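Local structure of integral membrane indolylacetylinositol arabinosyltransferase EmbC (Mycolicibacterium smegmatis, 7BVE) at residues A43-Q49 and A1053-L1057. The protein probably transfers arabinose units during synthesis of mycobacterial cell-wall arabinan, as a membrane-embedded glycosyltransferase that binds the anti-tuberculosis drug ethambutol. Residues are numbered along the deposited sequence.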
# COMPACT_ATOMS: atom_id res chain seq x y z
N ALA A 43 18.23 17.70 40.63
CA ALA A 43 19.49 16.98 40.49
C ALA A 43 20.38 17.72 39.50
O ALA A 43 19.99 17.90 38.34
CB ALA A 43 19.25 15.55 40.01
N GLU A 44 21.56 18.13 39.94
CA GLU A 44 22.51 18.79 39.05
C GLU A 44 23.86 18.08 39.09
O GLU A 44 24.17 17.33 40.01
CB GLU A 44 22.72 20.26 39.40
CG GLU A 44 23.46 20.49 40.69
CD GLU A 44 23.72 21.96 40.93
OE1 GLU A 44 23.32 22.78 40.08
OE2 GLU A 44 24.33 22.29 41.96
N LEU A 45 24.65 18.35 38.06
CA LEU A 45 25.95 17.72 37.85
C LEU A 45 27.04 18.78 37.92
O LEU A 45 27.18 19.59 37.00
CB LEU A 45 25.98 17.01 36.50
CG LEU A 45 27.30 16.40 36.05
CD1 LEU A 45 27.76 15.34 37.01
CD2 LEU A 45 27.16 15.83 34.65
N ASN A 46 27.81 18.77 39.00
CA ASN A 46 28.98 19.63 39.15
C ASN A 46 30.21 18.77 38.90
O ASN A 46 30.45 17.81 39.64
CB ASN A 46 29.02 20.23 40.55
CG ASN A 46 27.89 21.21 40.80
OD1 ASN A 46 27.57 22.03 39.95
ND2 ASN A 46 27.28 21.11 41.97
N TRP A 47 30.99 19.10 37.86
CA TRP A 47 31.87 18.09 37.27
C TRP A 47 33.13 17.76 38.07
O TRP A 47 33.39 16.56 38.27
CB TRP A 47 32.22 18.43 35.82
CG TRP A 47 33.29 17.50 35.31
CD1 TRP A 47 33.21 16.15 35.21
CD2 TRP A 47 34.60 17.86 34.87
NE1 TRP A 47 34.38 15.64 34.72
CE2 TRP A 47 35.25 16.67 34.50
CE3 TRP A 47 35.28 19.07 34.72
CZ2 TRP A 47 36.54 16.66 34.00
CZ3 TRP A 47 36.56 19.05 34.24
CH2 TRP A 47 37.18 17.85 33.88
N PRO A 48 33.99 18.73 38.49
CA PRO A 48 35.23 18.27 39.14
C PRO A 48 34.95 17.73 40.53
O PRO A 48 34.77 18.48 41.49
CB PRO A 48 36.11 19.53 39.18
CG PRO A 48 35.52 20.42 38.19
CD PRO A 48 34.06 20.19 38.29
N GLN A 49 34.93 16.40 40.61
CA GLN A 49 34.39 15.74 41.79
C GLN A 49 35.38 15.77 42.94
O GLN A 49 35.11 16.34 44.00
CB GLN A 49 34.00 14.29 41.46
CG GLN A 49 32.95 14.10 40.36
CD GLN A 49 31.60 14.68 40.70
OE1 GLN A 49 31.22 14.77 41.86
NE2 GLN A 49 30.83 15.01 39.67
N ALA A 1053 29.11 9.29 37.53
CA ALA A 1053 29.07 10.57 38.21
C ALA A 1053 28.25 10.44 39.49
O ALA A 1053 27.56 9.44 39.72
CB ALA A 1053 28.49 11.64 37.29
N ARG A 1054 28.31 11.46 40.34
CA ARG A 1054 27.43 11.52 41.50
C ARG A 1054 26.67 12.84 41.41
O ARG A 1054 27.22 13.85 40.96
CB ARG A 1054 28.20 11.38 42.81
CG ARG A 1054 29.13 12.51 43.16
CD ARG A 1054 29.94 12.17 44.38
NE ARG A 1054 30.90 11.11 44.08
CZ ARG A 1054 31.62 10.49 45.01
NH1 ARG A 1054 31.48 10.82 46.29
NH2 ARG A 1054 32.48 9.54 44.66
N LEU A 1055 25.40 12.80 41.78
CA LEU A 1055 24.55 13.96 41.57
C LEU A 1055 24.22 14.61 42.91
O LEU A 1055 24.07 13.94 43.93
CB LEU A 1055 23.26 13.55 40.86
CG LEU A 1055 23.44 12.85 39.53
CD1 LEU A 1055 22.09 12.53 38.93
CD2 LEU A 1055 24.28 13.66 38.58
N ASP A 1056 24.10 15.93 42.89
CA ASP A 1056 23.78 16.70 44.08
C ASP A 1056 22.28 16.92 44.13
O ASP A 1056 21.73 17.70 43.34
CB ASP A 1056 24.53 18.03 44.07
CG ASP A 1056 26.03 17.84 44.18
OD1 ASP A 1056 26.46 16.85 44.80
OD2 ASP A 1056 26.78 18.68 43.65
N LEU A 1057 21.61 16.25 45.06
CA LEU A 1057 20.16 16.19 45.11
C LEU A 1057 19.59 17.28 46.02
O LEU A 1057 20.23 17.74 46.96
CB LEU A 1057 19.70 14.82 45.59
CG LEU A 1057 20.03 13.68 44.64
CD1 LEU A 1057 19.70 12.35 45.28
CD2 LEU A 1057 19.29 13.84 43.35
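This is an antiparallel edge pairing in which strand 1056-1062, close to the C-terminus, is added to strand 38-46, the first strand of the seven-stranded antiparallel sheet of the concanavalin-like domain. Glu44 and Asp1056 form a hydrogen-bonded pair: Asp1056 N donates to Glu44 O at 3.2 Å, while the return bond from Glu44 N to Asp1056 O is weak at 3.4 Å. Next along, Ala43 and Leu1057 make a non-hydrogen-bonded pair with CA atoms 4.7 Å apart, the shorter spacing expected of such a pair; the small, buried Ala43 leaves room for its CB to meet Leu1057 CD2 at 3.8 Å. On this same apolar side, Leu45 CD1 packs on Leu1055 CD2 at 4.2 Å and on Ala1053 CB at 3.8 Å, so the leucines extend the contact where the chains begin to diverge. Glu44 and Asp1056 project from the other face, where polar groups can stay partly solvated. There the amide of Asn46 bridges two carboxylates, its ND2 donating to Asp1056 OD2 at 3.0 Å and to Glu44 OE2 at 3.2 Å, while its OD1 is hydrogen-bonded to Ser201 OG. Backbone hydrogen bonds of Ala43 with Ile204 and Leu45 with Ala202 tie strand 38-46 to its other neighbour, strand 201-203. The C-terminal segment thus completes one edge of the antiparallel sheet of a concanavalin-like, jelly-roll-type domain.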